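PDB 5AQ1: glucose-6-phosphate dehydrogenase from Trypanosoma cruzi, which oxidises glucose 6-phosphate to 6-phosphogluconolactone while reducing NADP+ to NADPH, the entry step of the pentose phosphate pathway. Local coordinates for residues B[299-307]-B[347-355]; B[235-246]-B[374-382]. All blocks are in the same frame, centred on the assembly; numbering follows the deposited sequence.

Contact 1. Residues B[299-307]-B[347-355]; sequences VQVLRQVVP and LRLHVNNDR
V305 and V351 face each other in a single beta bridge, their CA atoms 4.4 Å apart, with a backbone hydrogen bond on each flank: N352 N gives to Q304 O, and V306 N gives to H350 O at 2.9 Å. Apolar packing is light. V351 splits its two methyls between the partners, CG1 meeting CG2 of V301 at 4.0 Å and CG2 meeting CG2 of V305 at 4.2 Å. The polar side-chain link is between Q304 and N353. The glutamine chain runs extended beyond CG, and its OE1 accepts a hydrogen bond from N353 ND2 at 2.7 Å; the donor arrives close to the line of the glutamine C=O while the two amide planes stand 86° apart. The other end of the N353 amide is also held, OD1 accepting from W356 N. R385 of the second subunit packs on both Q304 and N353. H350 lies beside V306, its NE2 bonded to E312. The bridge thus joins the chain leaving helix 291-302 to the chain running on from strand 344-349, and V301 and L349 both touch helix 264-282.

Contact 2. Residues B[235-246]-B[374-382]; sequences WNSNSIACVQIT and LDIRIQFKD
I378 is the apolar centre, and each of its branches has a partner across the strand pair. Its CD1 meets CG1 of V243 at 3.8 Å, the two side chains running side by side; CG2 sits 3.7 Å from CD1 of I240; and CG1 reaches CH2 of the W235 ring, which the isoleucine crosses at about a right angle. The bend at chi2 (-65°) turns CD1 in against V243 rather than letting the chain run straight on. I240 also leans its CG1 on F380 CE1, while S239 O lies at the edge of that ring. On the other face of the sheet, the Q244 amide and R377 guanidinium planes are nearly perpendicular, with Q244 NE2 beside R377 CD. R377 NE forms a salt bridge with D375 OD2, reached from above the carboxylate plane, and its NH1 pairs with E395. A water accepts from Q244 NE2 at 3.0 Å and probably donates to D375 OD1; it also bonds to T246 OG1, a hydroxyl further held by R364. At the far end K381 stretches along the turn and its NZ bonds to S237 O at 2.9 Å, in that carbonyl's plane, and at a longer 3.3 Å to N238 O from above the plane. Backbone bonds zip the antiparallel strands together until A241 N and C242 N both give to Q379 O. This is a classic beta bulge, set between two central strands of the large mixed sheet that characterises the C-terminal domain of glucose-6-phosphate dehydrogenases.

The two contacts, with centres 15 Å apart, meet through R355, which follows the bridge of contact 1: its NH1 lies 2.8 Å from W235 O and its O lies 2.8 Å from S237 N, both probable hydrogen bonds to the loop leading into strand 240-248. They also reach the same mixed sheet, in which strand 361-366 separates strand 344-349 from strand 240-248. Both touch the second subunit, contact 1 through residues such as N352 and contact 2 through N238. Of the two, contact 2 leads to the substrate: the L374 side chain is about 6 Å from bound glucose 6-phosphate and about 14 Å from NADPH, and it packs on Y212 and Q401 of the sugar-phosphate pocket.

Contact 1. Residues B[299-307]-B[347-355]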
loop_
_atom_site.group_PDB
_atom_site.type_symbol
_atom_site.label_atom_id
_atom_site.label_comp_id
_atom_site.label_asym_id
_atom_site.label_seq_id
_atom_site.Cartn_x
_atom_site.Cartn_y
_atom_site.Cartn_z
ATOM N N VAL B 299 -19.625 -11.615 11.830
ATOM C CA VAL B 299 -19.779 -13.050 11.607
ATOM C C VAL B 299 -18.787 -13.536 10.557
ATOM O O VAL B 299 -18.164 -14.583 10.723
ATOM C CB VAL B 299 -21.210 -13.418 11.154
ATOM C CG1 VAL B 299 -21.294 -14.887 10.758
ATOM C CG2 VAL B 299 -22.214 -13.125 12.256
ATOM N N GLN B 300 -18.659 -12.770 9.477
ATOM C CA GLN B 300 -17.792 -13.121 8.354
ATOM C C GLN B 300 -16.357 -13.378 8.801
ATOM O O GLN B 300 -15.770 -14.391 8.439
ATOM C CB GLN B 300 -17.831 -12.000 7.311
ATOM C CG GLN B 300 -16.971 -12.213 6.071
ATOM C CD GLN B 300 -17.329 -13.466 5.308
ATOM O OE1 GLN B 300 -18.470 -13.902 5.332
ATOM N NE2 GLN B 300 -16.353 -14.053 4.625
ATOM N N VAL B 301 -15.805 -12.459 9.591
ATOM C CA VAL B 301 -14.419 -12.571 10.045
ATOM C C VAL B 301 -14.234 -13.668 11.096
ATOM O O VAL B 301 -13.217 -14.366 11.091
ATOM C CB VAL B 301 -13.843 -11.214 10.542
ATOM C CG1 VAL B 301 -14.439 -10.789 11.878
ATOM C CG2 VAL B 301 -12.327 -11.287 10.649
ATOM N N LEU B 302 -15.206 -13.835 11.986
ATOM C CA LEU B 302 -15.114 -14.883 13.004
ATOM C C LEU B 302 -15.089 -16.284 12.387
ATOM O O LEU B 302 -14.413 -17.175 12.904
ATOM C CB LEU B 302 -16.252 -14.775 14.025
ATOM C CG LEU B 302 -16.154 -13.664 15.080
ATOM C CD1 LEU B 302 -17.292 -13.814 16.074
ATOM C CD2 LEU B 302 -14.818 -13.664 15.812
ATOM N N ARG B 303 -15.792 -16.470 11.272
ATOM C CA ARG B 303 -15.767 -17.747 10.554
ATOM C C ARG B 303 -14.423 -18.018 9.859
ATOM O O ARG B 303 -14.164 -19.140 9.426
ATOM C CB ARG B 303 -16.926 -17.826 9.552
ATOM C CG ARG B 303 -18.285 -17.981 10.221
ATOM C CD ARG B 303 -19.432 -18.044 9.222
ATOM N NE ARG B 303 -19.452 -19.297 8.455
ATOM C CZ ARG B 303 -19.181 -19.426 7.149
ATOM N NH1 ARG B 303 -18.852 -18.378 6.393
ATOM N NH2 ARG B 303 -19.242 -20.630 6.584
ATOM N N GLN B 304 -13.576 -16.993 9.758
ATOM C CA GLN B 304 -12.234 -17.120 9.186
ATOM C C GLN B 304 -11.136 -17.281 10.239
ATOM O O GLN B 304 -9.969 -17.421 9.893
ATOM C CB GLN B 304 -11.932 -15.898 8.325
ATOM C CG GLN B 304 -12.883 -15.743 7.152
ATOM C CD GLN B 304 -12.680 -14.451 6.396
ATOM O OE1 GLN B 304 -11.800 -13.655 6.719
ATOM N NE2 GLN B 304 -13.499 -14.231 5.383
ATOM N N VAL B 305 -11.501 -17.243 11.519
ATOM C CA VAL B 305 -10.535 -17.450 12.596
ATOM C C VAL B 305 -10.239 -18.939 12.718
ATOM O O VAL B 305 -11.156 -19.754 12.768
ATOM C CB VAL B 305 -11.056 -16.916 13.942
ATOM C CG1 VAL B 305 -10.075 -17.229 15.065
ATOM C CG2 VAL B 305 -11.303 -15.415 13.864
ATOM N N VAL B 306 -8.957 -19.288 12.771
ATOM C CA VAL B 306 -8.547 -20.678 12.936
ATOM C C VAL B 306 -8.806 -21.087 14.389
ATOM O O VAL B 306 -8.384 -20.381 15.311
ATOM C CB VAL B 306 -7.054 -20.873 12.597
ATOM C CG1 VAL B 306 -6.619 -22.307 12.873
ATOM C CG2 VAL B 306 -6.785 -20.499 11.146
ATOM N N PRO B 307 -9.492 -22.225 14.603
ATOM C CA PRO B 307 -9.790 -22.629 15.979
ATOM C C PRO B 307 -8.543 -22.753 16.851
ATOM O O PRO B 307 -7.515 -23.252 16.393
ATOM C CB PRO B 307 -10.459 -23.998 15.811
ATOM C CG PRO B 307 -11.024 -23.981 14.434
ATOM C CD PRO B 307 -10.067 -23.163 13.619
ATOM N N LEU B 347 -3.897 -17.190 24.660
ATOM C CA LEU B 347 -4.120 -17.892 23.400
ATOM C C LEU B 347 -3.420 -17.148 22.271
ATOM O O LEU B 347 -3.367 -15.920 22.287
ATOM C CB LEU B 347 -5.622 -17.960 23.101
ATOM C CG LEU B 347 -6.422 -19.144 23.644
ATOM C CD1 LEU B 347 -6.111 -19.440 25.098
ATOM C CD2 LEU B 347 -7.906 -18.878 23.464
ATOM N N ARG B 348 -2.877 -17.891 21.306
ATOM C CA ARG B 348 -2.457 -17.311 20.034
ATOM C C ARG B 348 -3.412 -17.780 18.946
ATOM O O ARG B 348 -3.513 -18.979 18.672
ATOM C CB ARG B 348 -1.020 -17.697 19.670
ATOM C CG ARG B 348 -0.584 -17.165 18.306
ATOM C CD ARG B 348 0.916 -17.286 18.062
ATOM N NE ARG B 348 1.334 -18.663 17.783
ATOM C CZ ARG B 348 2.226 -19.369 18.485
ATOM N NH1 ARG B 348 2.852 -18.854 19.542
ATOM N NH2 ARG B 348 2.505 -20.613 18.115
ATOM N N LEU B 349 -4.111 -16.831 18.330
ATOM C CA LEU B 349 -5.033 -17.129 17.241
ATOM C C LEU B 349 -4.507 -16.580 15.923
ATOM O O LEU B 349 -3.726 -15.625 15.900
ATOM C CB LEU B 349 -6.411 -16.531 17.530
ATOM C CG LEU B 349 -7.043 -16.906 18.874
ATOM C CD1 LEU B 349 -8.384 -16.211 19.033
ATOM C CD2 LEU B 349 -7.204 -18.411 19.018
ATOM N N HIS B 350 -4.941 -17.204 14.834
ATOM C CA HIS B 350 -4.640 -16.746 13.487
ATOM C C HIS B 350 -5.951 -16.484 12.758
ATOM O O HIS B 350 -6.871 -17.303 12.810
ATOM C CB HIS B 350 -3.833 -17.806 12.731
ATOM C CG HIS B 350 -2.581 -18.224 13.435
ATOM N ND1 HIS B 350 -1.481 -17.400 13.545
ATOM C CD2 HIS B 350 -2.259 -19.373 14.075
ATOM C CE1 HIS B 350 -0.533 -18.024 14.222
ATOM N NE2 HIS B 350 -0.979 -19.224 14.552
ATOM N N VAL B 351 -6.039 -15.338 12.091
ATOM C CA VAL B 351 -7.166 -15.038 11.215
ATOM C C VAL B 351 -6.708 -15.292 9.785
ATOM O O VAL B 351 -5.825 -14.593 9.283
ATOM C CB VAL B 351 -7.632 -13.579 11.370
ATOM C CG1 VAL B 351 -8.885 -13.327 10.542
ATOM C CG2 VAL B 351 -7.891 -13.254 12.835
ATOM N N ASN B 352 -7.290 -16.301 9.141
ATOM C CA ASN B 352 -6.862 -16.696 7.809
ATOM C C ASN B 352 -7.595 -15.961 6.690
ATOM O O ASN B 352 -8.539 -16.479 6.087
ATOM C CB ASN B 352 -6.989 -18.201 7.610
ATOM C CG ASN B 352 -6.343 -18.661 6.323
ATOM O OD1 ASN B 352 -5.333 -18.100 5.892
ATOM N ND2 ASN B 352 -6.921 -19.670 5.694
ATOM N N ASN B 353 -7.128 -14.748 6.418
ATOM C CA ASN B 353 -7.530 -14.001 5.235
ATOM C C ASN B 353 -6.404 -13.052 4.819
ATOM O O ASN B 353 -5.347 -13.010 5.454
ATOM C CB ASN B 353 -8.858 -13.265 5.468
ATOM C CG ASN B 353 -8.747 -12.119 6.463
ATOM O OD1 ASN B 353 -7.665 -11.592 6.721
ATOM N ND2 ASN B 353 -9.885 -11.706 7.005
ATOM N N ASP B 354 -6.634 -12.293 3.757
ATOM C CA ASP B 354 -5.569 -11.509 3.146
ATOM C C ASP B 354 -5.196 -10.263 3.945
ATOM O O ASP B 354 -4.060 -9.805 3.879
ATOM C CB ASP B 354 -5.956 -11.162 1.717
ATOM C CG ASP B 354 -6.102 -12.399 0.854
ATOM O OD1 ASP B 354 -5.075 -13.073 0.599
ATOM O OD2 ASP B 354 -7.236 -12.712 0.442
ATOM N N ARG B 355 -6.138 -9.728 4.710
ATOM C CA ARG B 355 -5.841 -8.606 5.590
ATOM C C ARG B 355 -4.919 -9.019 6.737
ATOM O O ARG B 355 -4.059 -8.237 7.150
ATOM C CB ARG B 355 -7.133 -8.013 6.154
ATOM C CG ARG B 355 -6.936 -6.804 7.059
ATOM C CD ARG B 355 -8.262 -6.309 7.600
ATOM N NE ARG B 355 -9.079 -5.702 6.554
ATOM C CZ ARG B 355 -9.022 -4.424 6.186
ATOM N NH1 ARG B 355 -8.180 -3.573 6.772
ATOM N NH2 ARG B 355 -9.817 -3.989 5.217
#

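Contact 2. Residues B[235-246]-B[374-382]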
loop_
_atom_site.group_PDB
_atom_site.type_symbol
_atom_site.label_atom_id
_atom_site.label_comp_id
_atom_site.label_asym_id
_atom_site.label_seq_id
_atom_site.Cartn_x
_atom_site.Cartn_y
_atom_site.Cartn_z
ATOM N N TRP B 235 -4.321 -0.649 8.698
ATOM C CA TRP B 235 -4.981 -1.739 9.427
ATOM C C TRP B 235 -4.918 -3.098 8.727
ATOM O O TRP B 235 -5.942 -3.720 8.449
ATOM C CB TRP B 235 -6.430 -1.361 9.747
ATOM C CG TRP B 235 -6.862 -1.873 11.074
ATOM C CD1 TRP B 235 -7.367 -3.110 11.352
ATOM C CD2 TRP B 235 -6.807 -1.169 12.320
ATOM N NE1 TRP B 235 -7.641 -3.217 12.694
ATOM C CE2 TRP B 235 -7.308 -2.039 13.311
ATOM C CE3 TRP B 235 -6.396 0.114 12.693
ATOM C CZ2 TRP B 235 -7.406 -1.665 14.657
ATOM C CZ3 TRP B 235 -6.496 0.485 14.033
ATOM C CH2 TRP B 235 -6.997 -0.402 14.997
ATOM N N ASN B 236 -3.704 -3.561 8.456
ATOM C CA ASN B 236 -3.502 -4.841 7.782
ATOM C C ASN B 236 -2.096 -5.377 8.045
ATOM O O ASN B 236 -1.299 -4.722 8.716
ATOM C CB ASN B 236 -3.766 -4.691 6.284
ATOM C CG ASN B 236 -2.871 -3.656 5.642
ATOM O OD1 ASN B 236 -1.660 -3.661 5.852
ATOM N ND2 ASN B 236 -3.458 -2.756 4.864
ATOM N N SER B 237 -1.797 -6.554 7.502
ATOM C CA SER B 237 -0.540 -7.244 7.794
ATOM C C SER B 237 0.715 -6.554 7.251
ATOM O O SER B 237 1.826 -6.915 7.642
ATOM C CB SER B 237 -0.593 -8.680 7.267
ATOM O OG SER B 237 -0.496 -8.702 5.860
ATOM N N ASN B 238 0.548 -5.583 6.352
ATOM C CA ASN B 238 1.682 -4.803 5.848
ATOM C C ASN B 238 2.314 -3.919 6.913
ATOM O O ASN B 238 3.531 -3.730 6.920
ATOM C CB ASN B 238 1.264 -3.920 4.669
ATOM C CG ASN B 238 0.756 -4.720 3.483
ATOM O OD1 ASN B 238 1.004 -5.924 3.374
ATOM N ND2 ASN B 238 0.061 -4.047 2.574
ATOM N N SER B 239 1.482 -3.366 7.794
ATOM C CA SER B 239 1.938 -2.449 8.844
ATOM C C SER B 239 1.860 -3.039 10.259
ATOM O O SER B 239 2.632 -2.640 11.137
ATOM C CB SER B 239 1.121 -1.158 8.796
ATOM O OG SER B 239 1.345 -0.448 7.593
ATOM N N ILE B 240 0.943 -3.983 10.481
ATOM C CA ILE B 240 0.733 -4.547 11.817
ATOM C C ILE B 240 1.546 -5.829 12.009
ATOM O O ILE B 240 1.471 -6.756 11.199
ATOM C CB ILE B 240 -0.760 -4.823 12.090
ATOM C CG1 ILE B 240 -1.536 -3.506 12.109
ATOM C CG2 ILE B 240 -0.937 -5.548 13.416
ATOM C CD1 ILE B 240 -3.039 -3.667 12.157
ATOM N N ALA B 241 2.315 -5.859 13.095
ATOM C CA ALA B 241 3.152 -7.003 13.441
ATOM C C ALA B 241 2.447 -7.956 14.400
ATOM O O ALA B 241 2.630 -9.167 14.312
ATOM C CB ALA B 241 4.454 -6.521 14.066
ATOM N N CYS B 242 1.662 -7.405 15.323
ATOM C CA CYS B 242 1.022 -8.201 16.362
ATOM C C CYS B 242 -0.118 -7.434 17.033
ATOM O O CYS B 242 -0.024 -6.221 17.239
ATOM C CB CYS B 242 2.059 -8.601 17.412
ATOM S SG CYS B 242 1.386 -9.590 18.764
ATOM N N VAL B 243 -1.190 -8.148 17.375
ATOM C CA VAL B 243 -2.332 -7.570 18.089
ATOM C C VAL B 243 -2.552 -8.325 19.399
ATOM O O VAL B 243 -2.681 -9.550 19.395
ATOM C CB VAL B 243 -3.620 -7.633 17.245
ATOM C CG1 VAL B 243 -4.819 -7.136 18.042
ATOM C CG2 VAL B 243 -3.459 -6.822 15.969
ATOM N N GLN B 244 -2.586 -7.593 20.511
ATOM C CA GLN B 244 -2.794 -8.190 21.828
ATOM C C GLN B 244 -4.062 -7.637 22.471
ATOM O O GLN B 244 -4.266 -6.424 22.511
ATOM C CB GLN B 244 -1.596 -7.927 22.739
ATOM C CG GLN B 244 -1.564 -8.817 23.976
ATOM C CD GLN B 244 -0.482 -8.429 24.963
ATOM O OE1 GLN B 244 0.405 -9.221 25.267
ATOM N NE2 GLN B 244 -0.555 -7.209 25.472
ATOM N N ILE B 245 -4.908 -8.539 22.964
ATOM C CA ILE B 245 -6.121 -8.174 23.694
ATOM C C ILE B 245 -6.000 -8.747 25.102
ATOM O O ILE B 245 -5.839 -9.960 25.273
ATOM C CB ILE B 245 -7.386 -8.716 22.996
ATOM C CG1 ILE B 245 -7.483 -8.165 21.568
ATOM C CG2 ILE B 245 -8.632 -8.328 23.778
ATOM C CD1 ILE B 245 -8.510 -8.859 20.698
ATOM N N THR B 246 -6.083 -7.873 26.103
ATOM C CA THR B 246 -5.746 -8.231 27.482
ATOM C C THR B 246 -6.870 -7.944 28.477
ATOM O O THR B 246 -7.448 -6.861 28.483
ATOM C CB THR B 246 -4.492 -7.471 27.938
ATOM O OG1 THR B 246 -3.406 -7.794 27.062
ATOM C CG2 THR B 246 -4.120 -7.826 29.372
ATOM N N LEU B 374 -8.330 -3.704 31.074
ATOM C CA LEU B 374 -8.826 -4.142 29.778
ATOM C C LEU B 374 -8.218 -3.216 28.741
ATOM O O LEU B 374 -8.585 -2.039 28.671
ATOM C CB LEU B 374 -10.354 -4.082 29.711
ATOM C CG LEU B 374 -10.992 -4.488 28.376
ATOM C CD1 LEU B 374 -10.756 -5.961 28.084
ATOM C CD2 LEU B 374 -12.478 -4.179 28.389
ATOM N N ASP B 375 -7.279 -3.728 27.951
ATOM C CA ASP B 375 -6.707 -2.920 26.874
ATOM C C ASP B 375 -6.465 -3.697 25.592
ATOM O O ASP B 375 -6.396 -4.930 25.578
ATOM C CB ASP B 375 -5.451 -2.144 27.338
ATOM C CG ASP B 375 -4.198 -3.016 27.484
ATOM O OD1 ASP B 375 -4.240 -4.237 27.228
ATOM O OD2 ASP B 375 -3.145 -2.452 27.859
ATOM N N ILE B 376 -6.364 -2.932 24.513
ATOM C CA ILE B 376 -6.108 -3.447 23.181
ATOM C C ILE B 376 -4.804 -2.812 22.727
ATOM O O ILE B 376 -4.640 -1.595 22.829
ATOM C CB ILE B 376 -7.244 -3.048 22.217
ATOM C CG1 ILE B 376 -8.583 -3.617 22.699
ATOM C CG2 ILE B 376 -6.954 -3.523 20.799
ATOM C CD1 ILE B 376 -9.783 -2.874 22.162
ATOM N N ARG B 377 -3.876 -3.630 22.244
ATOM C CA ARG B 377 -2.595 -3.125 21.758
ATOM C C ARG B 377 -2.341 -3.569 20.321
ATOM O O ARG B 377 -2.159 -4.754 20.055
ATOM C CB ARG B 377 -1.465 -3.577 22.680
ATOM C CG ARG B 377 -1.452 -2.842 24.009
ATOM C CD ARG B 377 -0.629 -3.571 25.053
ATOM N NE ARG B 377 -0.649 -2.874 26.342
ATOM C CZ ARG B 377 0.079 -1.799 26.644
ATOM N NH1 ARG B 377 0.908 -1.261 25.756
ATOM N NH2 ARG B 377 -0.020 -1.256 27.847
ATOM N N ILE B 378 -2.344 -2.603 19.404
ATOM C CA ILE B 378 -2.003 -2.841 18.007
ATOM C C ILE B 378 -0.530 -2.485 17.824
ATOM O O ILE B 378 -0.181 -1.312 17.655
ATOM C CB ILE B 378 -2.849 -1.973 17.046
ATOM C CG1 ILE B 378 -4.341 -2.033 17.399
ATOM C CG2 ILE B 378 -2.621 -2.398 15.597
ATOM C CD1 ILE B 378 -4.967 -3.400 17.226
ATOM N N GLN B 379 0.332 -3.496 17.862
ATOM C CA GLN B 379 1.772 -3.286 17.739
ATOM C C GLN B 379 2.215 -3.363 16.279
ATOM O O GLN B 379 2.130 -4.418 15.650
ATOM C CB GLN B 379 2.524 -4.315 18.581
ATOM C CG GLN B 379 4.029 -4.124 18.607
ATOM C CD GLN B 379 4.694 -4.948 19.691
ATOM O OE1 GLN B 379 5.228 -6.023 19.428
ATOM N NE2 GLN B 379 4.657 -4.453 20.920
ATOM N N PHE B 380 2.696 -2.237 15.758
ATOM C CA PHE B 380 3.140 -2.147 14.369
ATOM C C PHE B 380 4.556 -2.689 14.187
ATOM O O PHE B 380 5.280 -2.941 15.154
ATOM C CB PHE B 380 3.052 -0.700 13.868
ATOM C CG PHE B 380 1.665 -0.126 13.927
ATOM C CD1 PHE B 380 0.730 -0.423 12.945
ATOM C CD2 PHE B 380 1.283 0.695 14.981
ATOM C CE1 PHE B 380 -0.555 0.095 13.003
ATOM C CE2 PHE B 380 -0.001 1.217 15.042
ATOM C CZ PHE B 380 -0.920 0.918 14.050
ATOM N N LYS B 381 4.926 -2.886 12.929
ATOM C CA LYS B 381 6.248 -3.392 12.580
ATOM C C LYS B 381 7.328 -2.359 12.855
ATOM O O LYS B 381 7.064 -1.162 12.927
ATOM C CB LYS B 381 6.295 -3.779 11.103
ATOM C CG LYS B 381 5.519 -5.033 10.760
ATOM C CD LYS B 381 5.349 -5.156 9.259
ATOM C CE LYS B 381 5.225 -6.602 8.825
ATOM N NZ LYS B 381 4.756 -6.702 7.419
ATOM N N ASP B 382 8.552 -2.843 12.990
ATOM C CA ASP B 382 9.708 -1.977 13.144
ATOM C C ASP B 382 9.982 -1.218 11.858
ATOM O O ASP B 382 9.897 -1.781 10.765
ATOM C CB ASP B 382 10.945 -2.798 13.495
ATOM C CG ASP B 382 10.889 -3.355 14.884
ATOM O OD1 ASP B 382 11.186 -2.598 15.838
ATOM O OD2 ASP B 382 10.559 -4.551 15.014
HETATM O O HOH W 1 -3.264 -5.912 25.185
#